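Local atomic coordinates of xyloglucanase (PDB entry 2JEP), a protein that hydrolyses the beta-1,4-glucan backbone of xyloglucan, a plant cell-wall polysaccharide, as a bacterial family 5 glycoside hydrolase. Residues A[73-78]-A[117-122]; A[81-86]-A[371-376]; A[88-93]-A[110-115]; A[61-64]-A[68-71]. One frame throughout, in Å; residues are numbered along the deposited sequence. Where two conformers were deposited one is given.

From the N terminus, interaction 4 comes first: 61-64 and 68-71 close a short loop just ahead of helix 72-80. Interaction 1 opens on that helix (73-78), interaction 2 on the turn and strand that follow (81-86), and interaction 3 on the end of the strand and the loop behind it (88-93). Of these three, interaction 3 closes first, on helix 106-120 at 110-115, and so nests inside both others. Interaction 1 closes a little further along, at 117-122, while interaction 2 waits until 371-376, so that these two cross. Together they tie two neighbouring barrel helices, the second barrel strand and a hairpin near the C terminus to one another.

Interaction 1: A[73-78]-A[117-122]; sequences ELIKKV and DYAYNE
With chi1 at -58°, Ile75 turns CG1 beside its backbone N and leaves CG2 anti to that N, so that the two branches lie against successive residues of helix 106-120. CG1 touches Tyr118 CB at 3.9 Å. CG2 lies 3.7 Å from Ala119 CA and equally close to Tyr118 O, a closeness that the small side chain of Ala119 probably allows. The Tyr118 ring continues away from this apolar contact, and its OH is hydrogen-bonded to Arg111, two turns earlier in the same helix. A second, more exposed contact pairs Lys76 with Glu122. The lysine is extended beyond CG, whereas Glu122 bends at chi2 (-67°), and the two chains meet at nearly a right angle. Glu122 OE2 lies close to the methylene Lys76 CE, at a tight 3.0 Å, while Lys76 NZ stays 4.1 Å from OE2, beyond a salt bridge. The other oxygen, OE1, forms a salt bridge with Lys79. Replacing Glu122 by alanine would probably leave Lys79 without this partner and strip the carboxylate from beside Lys76. The contact joins helices 72-80 and 106-120 side by side on the outside of the barrel, with Val78 and Ala119 both resting on Ile86 of strand 85-88.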
# COMPACT_ATOMS: atom_id res chain seq x y z
N GLU A 73 16.91 -13.46 0.50
CA GLU A 73 18.02 -12.56 0.76
C GLU A 73 17.62 -11.09 0.60
O GLU A 73 18.13 -10.23 1.30
CB GLU A 73 19.21 -12.87 -0.15
CG GLU A 73 19.94 -14.19 0.21
CD GLU A 73 19.29 -15.45 -0.31
OE1 GLU A 73 18.25 -15.42 -0.98
OE2 GLU A 73 19.88 -16.52 -0.02
N LEU A 74 16.75 -10.79 -0.35
CA LEU A 74 16.29 -9.41 -0.53
C LEU A 74 15.57 -8.93 0.72
O LEU A 74 15.81 -7.83 1.23
CB LEU A 74 15.40 -9.27 -1.77
CG LEU A 74 14.82 -7.88 -2.01
CD1 LEU A 74 15.91 -6.78 -2.14
CD2 LEU A 74 13.89 -7.89 -3.23
N ILE A 75 14.67 -9.76 1.22
CA ILE A 75 13.89 -9.38 2.39
C ILE A 75 14.79 -9.24 3.62
O ILE A 75 14.62 -8.31 4.42
CB ILE A 75 12.76 -10.39 2.64
CG1 ILE A 75 11.82 -10.50 1.41
CG2 ILE A 75 11.96 -10.00 3.89
CD1 ILE A 75 11.33 -9.14 0.83
N LYS A 76 15.81 -10.09 3.73
CA LYS A 76 16.77 -9.96 4.82
C LYS A 76 17.54 -8.65 4.73
O LYS A 76 17.83 -8.03 5.76
CB LYS A 76 17.70 -11.17 4.87
CG LYS A 76 17.02 -12.42 5.37
CD LYS A 76 17.99 -13.59 5.44
CE LYS A 76 17.35 -14.82 6.07
NZ LYS A 76 18.04 -16.09 5.69
N LYS A 77 17.87 -8.23 3.52
CA LYS A 77 18.59 -6.96 3.32
C LYS A 77 17.74 -5.77 3.72
O LYS A 77 18.21 -4.82 4.38
CB LYS A 77 19.03 -6.86 1.86
CG LYS A 77 19.99 -5.75 1.53
CD LYS A 77 21.39 -6.06 2.04
CE LYS A 77 22.31 -4.87 1.80
NZ LYS A 77 23.68 -5.14 2.31
N VAL A 78 16.46 -5.81 3.35
CA VAL A 78 15.53 -4.74 3.71
C VAL A 78 15.38 -4.69 5.25
O VAL A 78 15.39 -3.59 5.86
CB VAL A 78 14.18 -4.95 2.98
CG1 VAL A 78 13.12 -4.02 3.51
CG2 VAL A 78 14.36 -4.77 1.48
N ASP A 117 6.22 -15.79 3.51
CA ASP A 117 7.06 -16.41 4.51
C ASP A 117 8.47 -15.82 4.58
O ASP A 117 9.07 -15.78 5.65
CB ASP A 117 7.15 -17.92 4.26
CG ASP A 117 5.89 -18.67 4.62
OD1 ASP A 117 5.03 -18.10 5.33
OD2 ASP A 117 5.84 -19.88 4.23
N TYR A 118 9.02 -15.36 3.45
CA TYR A 118 10.34 -14.72 3.50
C TYR A 118 10.36 -13.59 4.51
O TYR A 118 11.36 -13.38 5.17
CB TYR A 118 10.76 -14.15 2.15
CG TYR A 118 10.92 -15.11 0.99
CD1 TYR A 118 11.01 -16.47 1.18
CD2 TYR A 118 10.95 -14.64 -0.31
CE1 TYR A 118 11.12 -17.34 0.09
CE2 TYR A 118 11.09 -15.49 -1.38
CZ TYR A 118 11.15 -16.84 -1.18
OH TYR A 118 11.26 -17.67 -2.28
N ALA A 119 9.27 -12.83 4.58
CA ALA A 119 9.15 -11.70 5.52
C ALA A 119 8.62 -12.15 6.88
O ALA A 119 9.17 -11.78 7.93
CB ALA A 119 8.23 -10.61 4.94
N TYR A 120 7.57 -12.97 6.87
CA TYR A 120 6.95 -13.39 8.13
C TYR A 120 7.92 -14.19 9.00
O TYR A 120 7.95 -14.03 10.22
CB TYR A 120 5.70 -14.19 7.81
CG TYR A 120 4.88 -14.69 8.97
CD1 TYR A 120 3.90 -13.90 9.54
CD2 TYR A 120 5.07 -15.96 9.49
CE1 TYR A 120 3.13 -14.38 10.59
CE2 TYR A 120 4.33 -16.43 10.55
CZ TYR A 120 3.34 -15.65 11.08
OH TYR A 120 2.54 -16.09 12.12
N ASN A 121 8.71 -15.06 8.37
CA ASN A 121 9.66 -15.88 9.13
C ASN A 121 10.83 -15.09 9.68
O ASN A 121 11.56 -15.61 10.56
CB ASN A 121 10.16 -17.04 8.30
CG ASN A 121 9.12 -18.10 8.08
OD1 ASN A 121 8.11 -18.14 8.78
ND2 ASN A 121 9.35 -18.97 7.09
N GLU A 122 11.01 -13.86 9.19
CA GLU A 122 12.00 -12.93 9.71
C GLU A 122 11.44 -11.98 10.77
O GLU A 122 12.12 -11.06 11.20
CB GLU A 122 12.63 -12.13 8.57
CG GLU A 122 13.52 -12.93 7.67
CD GLU A 122 14.78 -13.39 8.38
OE1 GLU A 122 15.33 -12.59 9.15
OE2 GLU A 122 15.22 -14.55 8.16

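Interaction 2: A[81-86]-A[371-376]; sequences AGFKSI and FALFNR
Ala81, Phe83, Leu373 and Phe374 make this contact entirely through apolar side chains, and no hydrogen bond links the two segments. The aliphatic-to-aromatic contacts come first. The methyl of Ala81 lies in the plane of the Phe374 ring, at its edge, with CB 3.8 Å from Phe374 CZ, the outermost carbon. In the second such contact, Leu373 CD1 approaches Phe83 CZ at 4.1 Å, the two side chains crossing at about a right angle. One aromatic pair completes the set: Phe83 CE2 lies 4.3 Å from Phe374 CZ, at the edge of the Phe374 ring and near its plane. Phe374 is directed to both partners by chi1 of -57°, which sets CG anti to the carbonyl carbon and carries the ring across to the turn after helix 72-80. The backbones stay well apart, Ala81 CA and Phe374 CA being 10.0 Å from each other, so the side chains span the gap. Between Ala81 and Phe83, Gly82 ends helix 72-80 in a Schellman motif with positive phi, and the change of direction there probably helps bring Ala81 and Phe83 to the same partner. Trp46 of strand 45-48 meets both phenylalanine rings, and helix 384-393 packs on Phe83, Leu373 and Phe374. Leu373 and the hairpin strand 374-375 are thus packed against the turn that joins helix 72-80 to strand 85-88, between helices 72-80 and 384-393.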
# COMPACT_ATOMS: atom_id res chain seq x y z
N ALA A 81 18.31 -3.07 6.89
CA ALA A 81 18.28 -1.60 6.73
C ALA A 81 17.36 -0.93 7.74
O ALA A 81 17.40 0.29 7.81
CB ALA A 81 17.85 -1.21 5.31
N GLY A 82 16.57 -1.69 8.50
CA GLY A 82 15.80 -1.17 9.59
C GLY A 82 14.30 -1.16 9.41
O GLY A 82 13.56 -0.81 10.33
N PHE A 83 13.83 -1.53 8.23
CA PHE A 83 12.39 -1.58 7.98
C PHE A 83 11.79 -2.74 8.79
O PHE A 83 12.37 -3.83 8.84
CB PHE A 83 12.13 -1.75 6.49
CG PHE A 83 12.57 -0.59 5.66
CD1 PHE A 83 11.76 0.53 5.50
CD2 PHE A 83 13.79 -0.60 5.02
CE1 PHE A 83 12.14 1.59 4.72
CE2 PHE A 83 14.20 0.47 4.22
CZ PHE A 83 13.36 1.57 4.07
N LYS A 84 10.60 -2.51 9.36
CA LYS A 84 9.95 -3.49 10.22
C LYS A 84 8.68 -4.09 9.60
O LYS A 84 8.13 -5.05 10.15
CB LYS A 84 9.63 -2.87 11.57
CG LYS A 84 10.88 -2.73 12.47
CD LYS A 84 10.51 -2.08 13.80
CE LYS A 84 11.67 -2.22 14.79
NZ LYS A 84 12.79 -1.31 14.43
N SER A 85 8.24 -3.56 8.46
CA SER A 85 7.05 -4.04 7.77
C SER A 85 7.35 -4.11 6.28
O SER A 85 8.04 -3.25 5.73
CB SER A 85 5.88 -3.10 7.97
OG SER A 85 5.55 -2.96 9.32
N ILE A 86 6.81 -5.13 5.62
CA ILE A 86 6.90 -5.30 4.18
C ILE A 86 5.49 -5.34 3.60
O ILE A 86 4.69 -6.17 4.03
CB ILE A 86 7.61 -6.64 3.81
CG1 ILE A 86 8.93 -6.79 4.57
CG2 ILE A 86 7.75 -6.73 2.28
CD1 ILE A 86 9.98 -5.82 4.11
N PHE A 371 12.48 4.34 -8.31
CA PHE A 371 12.20 4.48 -6.88
C PHE A 371 13.09 3.60 -5.99
O PHE A 371 12.97 3.64 -4.77
CB PHE A 371 10.76 4.09 -6.56
CG PHE A 371 9.69 5.06 -6.97
CD1 PHE A 371 9.33 6.10 -6.13
CD2 PHE A 371 8.95 4.85 -8.12
CE1 PHE A 371 8.27 6.92 -6.45
CE2 PHE A 371 7.88 5.67 -8.44
CZ PHE A 371 7.54 6.71 -7.59
N ALA A 372 13.93 2.75 -6.56
CA ALA A 372 14.60 1.76 -5.75
C ALA A 372 15.61 2.33 -4.75
O ALA A 372 16.32 3.29 -5.05
CB ALA A 372 15.32 0.80 -6.67
N LEU A 373 15.69 1.68 -3.59
CA LEU A 373 16.73 1.93 -2.62
C LEU A 373 17.77 0.81 -2.55
O LEU A 373 18.80 0.97 -1.89
CB LEU A 373 16.16 2.12 -1.21
CG LEU A 373 14.96 3.06 -1.08
CD1 LEU A 373 14.47 3.09 0.38
CD2 LEU A 373 15.28 4.47 -1.62
N PHE A 374 17.46 -0.31 -3.20
CA PHE A 374 18.32 -1.50 -3.26
C PHE A 374 18.42 -1.96 -4.71
O PHE A 374 17.49 -1.77 -5.49
CB PHE A 374 17.71 -2.65 -2.45
CG PHE A 374 17.46 -2.30 -1.01
CD1 PHE A 374 18.43 -2.52 -0.04
CD2 PHE A 374 16.24 -1.79 -0.62
CE1 PHE A 374 18.20 -2.20 1.28
CE2 PHE A 374 16.00 -1.46 0.71
CZ PHE A 374 16.97 -1.66 1.65
N ASN A 375 19.56 -2.56 -5.06
CA ASN A 375 19.69 -3.26 -6.33
C ASN A 375 19.37 -4.72 -6.06
O ASN A 375 20.06 -5.41 -5.30
CB ASN A 375 21.06 -3.07 -7.00
CG ASN A 375 21.14 -3.80 -8.34
OD1 ASN A 375 20.87 -4.99 -8.40
ND2 ASN A 375 21.50 -3.09 -9.40
N ARG A 376 18.24 -5.15 -6.63
CA ARG A 376 17.73 -6.48 -6.39
C ARG A 376 18.55 -7.55 -7.10
O ARG A 376 18.50 -8.69 -6.74
CB ARG A 376 16.27 -6.56 -6.78
CG ARG A 376 15.43 -5.63 -5.95
CD ARG A 376 13.93 -5.74 -6.16
NE ARG A 376 13.24 -4.65 -5.46
CZ ARG A 376 11.93 -4.44 -5.52
NH1 ARG A 376 11.13 -5.30 -6.11
NH2 ARG A 376 11.41 -3.36 -4.98

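Interaction 3: A[88-93]-A[110-115]; sequences IPVSYL and NRIQQV
A beta-alpha unit of the eight-stranded barrel is closed here, where the end of strand 85-88 and the loop after it pack under helix 106-120, the next helix in the chain. Ile112 fills the centre of the interface. Its chi2 of 158° stretches the side chain out from the helix, and the terminal CD1 meets two partners. Val90 CG1, the branch anti to its own backbone N, touches Ile112 CD1 at 3.5 Å and Ile112 CG1 at 3.9 Å. From the far end of its ring, Tyr92 offers a second surface, with CE1 3.6 Å and the hydroxyl OH 3.5 Å from Ile112 CD1. One turn further along the helix, Val115 CG1 receives Ile88 CD1 at 4.1 Å, a looser contact. The other methyl of Val115, CG2, covers one face of the Arg111 guanidinium over its centre. All five residues of the interface are buried. Hydrogen bonds also hold the loop backbone: Asp133 accepts from Tyr92 N and Leu93 N, Asn129 from Val90 N, and Trp108 of helix 106-120 donates to Ser91 O. Aliphatic residues from a strand end, the loop after it and the following helix, packed between barrel and helix, are a regular feature of the (beta/alpha)8 TIM barrel of this family 5 enzyme.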
# COMPACT_ATOMS: atom_id res chain seq x y z
N ILE A 88 3.38 -6.22 0.29
CA ILE A 88 3.54 -7.09 -0.86
C ILE A 88 2.33 -6.90 -1.78
O ILE A 88 1.28 -7.52 -1.59
CB ILE A 88 3.69 -8.58 -0.48
CG1 ILE A 88 4.85 -8.78 0.52
CG2 ILE A 88 3.84 -9.45 -1.72
CD1 ILE A 88 4.99 -10.21 1.01
N PRO A 89 2.48 -6.04 -2.79
CA PRO A 89 1.45 -5.97 -3.84
C PRO A 89 1.27 -7.34 -4.51
O PRO A 89 2.27 -7.97 -4.84
CB PRO A 89 2.05 -4.95 -4.81
CG PRO A 89 2.92 -4.08 -3.97
CD PRO A 89 3.55 -5.05 -3.02
N VAL A 90 0.02 -7.77 -4.70
CA VAL A 90 -0.27 -9.04 -5.36
C VAL A 90 -1.41 -8.84 -6.34
O VAL A 90 -2.47 -8.33 -5.97
CB VAL A 90 -0.67 -10.15 -4.36
CG1 VAL A 90 -0.86 -11.49 -5.10
CG2 VAL A 90 0.37 -10.31 -3.26
N SER A 91 -1.20 -9.25 -7.59
CA SER A 91 -2.29 -9.30 -8.57
C SER A 91 -2.73 -10.73 -8.79
O SER A 91 -1.97 -11.66 -8.59
CB SER A 91 -1.82 -8.70 -9.91
OG SER A 91 -1.61 -7.32 -9.78
N TYR A 92 -3.99 -10.88 -9.22
CA TYR A 92 -4.56 -12.21 -9.42
C TYR A 92 -4.99 -12.38 -10.87
O TYR A 92 -4.49 -13.29 -11.55
CB TYR A 92 -5.69 -12.43 -8.40
CG TYR A 92 -5.14 -12.62 -7.00
CD1 TYR A 92 -4.78 -13.87 -6.54
CD2 TYR A 92 -4.90 -11.53 -6.16
CE1 TYR A 92 -4.23 -14.06 -5.29
CE2 TYR A 92 -4.33 -11.70 -4.91
CZ TYR A 92 -4.01 -12.98 -4.46
OH TYR A 92 -3.46 -13.20 -3.21
N LEU A 93 -5.89 -11.52 -11.33
CA LEU A 93 -6.19 -11.37 -12.76
C LEU A 93 -6.57 -12.74 -13.37
O LEU A 93 -7.45 -13.43 -12.84
CB LEU A 93 -5.06 -10.63 -13.48
CG LEU A 93 -4.73 -9.23 -12.96
CD1 LEU A 93 -3.42 -8.71 -13.55
CD2 LEU A 93 -5.86 -8.29 -13.27
N ASN A 110 0.55 -20.72 -3.79
CA ASN A 110 1.74 -21.28 -3.14
C ASN A 110 2.94 -20.36 -3.24
O ASN A 110 3.74 -20.26 -2.32
CB ASN A 110 2.08 -22.66 -3.70
CG ASN A 110 1.12 -23.71 -3.24
OD1 ASN A 110 0.56 -23.60 -2.15
ND2 ASN A 110 0.96 -24.76 -4.04
N ARG A 111 3.06 -19.68 -4.38
CA ARG A 111 4.15 -18.72 -4.54
C ARG A 111 3.98 -17.50 -3.64
O ARG A 111 4.94 -17.03 -3.01
CB ARG A 111 4.30 -18.28 -5.99
CG ARG A 111 5.41 -17.26 -6.24
CD ARG A 111 6.79 -17.82 -5.84
NE ARG A 111 7.78 -16.75 -5.96
CZ ARG A 111 8.90 -16.68 -5.26
NH1 ARG A 111 9.24 -17.64 -4.41
NH2 ARG A 111 9.68 -15.61 -5.36
N ILE A 112 2.76 -16.97 -3.60
CA ILE A 112 2.50 -15.83 -2.72
C ILE A 112 2.84 -16.22 -1.28
O ILE A 112 3.47 -15.43 -0.54
CB ILE A 112 1.02 -15.39 -2.82
CG1 ILE A 112 0.70 -14.91 -4.24
CG2 ILE A 112 0.69 -14.33 -1.75
CD1 ILE A 112 -0.81 -14.96 -4.60
N GLN A 113 2.44 -17.42 -0.87
CA GLN A 113 2.74 -17.85 0.49
C GLN A 113 4.24 -17.95 0.74
O GLN A 113 4.72 -17.58 1.80
CB GLN A 113 2.03 -19.17 0.81
CG GLN A 113 2.49 -19.75 2.11
CD GLN A 113 1.77 -21.00 2.45
OE1 GLN A 113 1.84 -21.98 1.70
NE2 GLN A 113 1.12 -21.00 3.59
N GLN A 114 5.00 -18.43 -0.24
CA GLN A 114 6.44 -18.50 -0.06
C GLN A 114 7.03 -17.10 0.16
O GLN A 114 7.87 -16.90 1.04
CB GLN A 114 7.08 -19.20 -1.26
CG GLN A 114 8.51 -19.61 -1.06
CD GLN A 114 8.70 -20.86 -0.22
OE1 GLN A 114 9.81 -21.37 -0.09
NE2 GLN A 114 7.62 -21.36 0.37
N VAL A 115 6.60 -16.13 -0.63
CA VAL A 115 7.13 -14.79 -0.51
C VAL A 115 6.70 -14.15 0.82
O VAL A 115 7.52 -13.49 1.50
CB VAL A 115 6.71 -13.95 -1.73
CG1 VAL A 115 7.15 -12.47 -1.59
CG2 VAL A 115 7.33 -14.55 -3.01

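Interaction 4: A[61-64]-A[68-71]; sequences NETA and PTVT
Glu62 and Val70 share the one hydrogen bond across this contact: Val70 N donates to Glu62 OE2 in a nearly straight bond of 2.8 Å, with 168° at the hydrogen. The donor meets the anti side of the carboxylate oxygen and stands 24° out of the carboxylate plane. Methyl groups crowd the same oxygen, Val70 CG2 at 3.4 Å and Thr69 CG2 at 3.6 Å. Beside this bond, Thr63 CG2 rests 3.5 Å from Thr69 OG1. Further out, Glu62 CG sits between its backbone N and carbonyl carbon (chi1 75°), and from there the extended chain reaches over to 68-71. Its starting point is set by a type I beta turn from Asn61 to Ala64. Within the turn, Asn61 OD1 takes a bond from Thr63 N, 2.9 Å away and in the carbonyl plane, forming an Asx turn, and a second from Thr63 OG1 at 2.7 Å. Glu62 OE1 makes a salt bridge with Arg111, which also donates to Val70 O. A glutamine at Glu62 would probably weaken the hold on Arg111 by removing the negative charge that pairs with it. The loop thus lies against helix 106-120, where Thr69 touches Arg111 and Val70 touches Tyr118, and Thr71 leads straight into helix 72-80 as its N-cap residue.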
# COMPACT_ATOMS: atom_id res chain seq x y z
N ASN A 61 3.04 -12.21 -13.07
CA ASN A 61 4.35 -12.83 -13.18
C ASN A 61 5.32 -11.87 -12.54
O ASN A 61 5.43 -10.72 -12.97
CB ASN A 61 4.66 -13.11 -14.65
CG ASN A 61 6.03 -13.70 -14.89
OD1 ASN A 61 7.00 -13.34 -14.22
ND2 ASN A 61 6.13 -14.59 -15.86
N GLU A 62 5.96 -12.32 -11.47
CA GLU A 62 6.75 -11.41 -10.66
C GLU A 62 7.99 -10.86 -11.34
O GLU A 62 8.60 -9.92 -10.83
CB GLU A 62 7.13 -12.04 -9.32
CG GLU A 62 8.22 -13.07 -9.38
CD GLU A 62 8.28 -13.90 -8.16
OE1 GLU A 62 7.47 -14.87 -8.04
OE2 GLU A 62 9.12 -13.59 -7.28
N THR A 63 8.36 -11.42 -12.50
CA THR A 63 9.46 -10.90 -13.29
C THR A 63 9.05 -10.05 -14.47
O THR A 63 9.90 -9.59 -15.22
CB THR A 63 10.34 -12.04 -13.81
OG1 THR A 63 9.59 -12.84 -14.74
CG2 THR A 63 10.90 -12.87 -12.66
N ALA A 64 7.75 -9.83 -14.64
CA ALA A 64 7.22 -9.25 -15.87
C ALA A 64 7.68 -7.81 -16.06
O ALA A 64 7.70 -7.31 -17.18
CB ALA A 64 5.69 -9.34 -15.89
N PRO A 68 14.12 -9.38 -10.74
CA PRO A 68 14.33 -10.81 -10.65
C PRO A 68 13.30 -11.48 -9.75
O PRO A 68 12.60 -10.83 -8.97
CB PRO A 68 15.74 -10.93 -10.07
CG PRO A 68 16.04 -9.66 -9.49
CD PRO A 68 15.12 -8.62 -9.99
N THR A 69 13.23 -12.81 -9.83
CA THR A 69 12.38 -13.55 -8.91
C THR A 69 12.80 -13.21 -7.48
O THR A 69 13.97 -13.15 -7.17
CB THR A 69 12.53 -15.07 -9.18
OG1 THR A 69 12.09 -15.31 -10.52
CG2 THR A 69 11.72 -15.91 -8.18
N VAL A 70 11.82 -12.99 -6.62
CA VAL A 70 12.11 -12.61 -5.25
C VAL A 70 12.80 -13.76 -4.53
O VAL A 70 12.43 -14.94 -4.72
CB VAL A 70 10.80 -12.21 -4.49
CG1 VAL A 70 11.11 -11.79 -3.05
CG2 VAL A 70 10.08 -11.07 -5.22
N THR A 71 13.80 -13.43 -3.72
CA THR A 71 14.50 -14.40 -2.88
C THR A 71 14.52 -13.92 -1.43
O THR A 71 14.37 -12.74 -1.15
CB THR A 71 15.94 -14.60 -3.37
OG1 THR A 71 16.59 -13.33 -3.31
CG2 THR A 71 15.96 -15.08 -4.82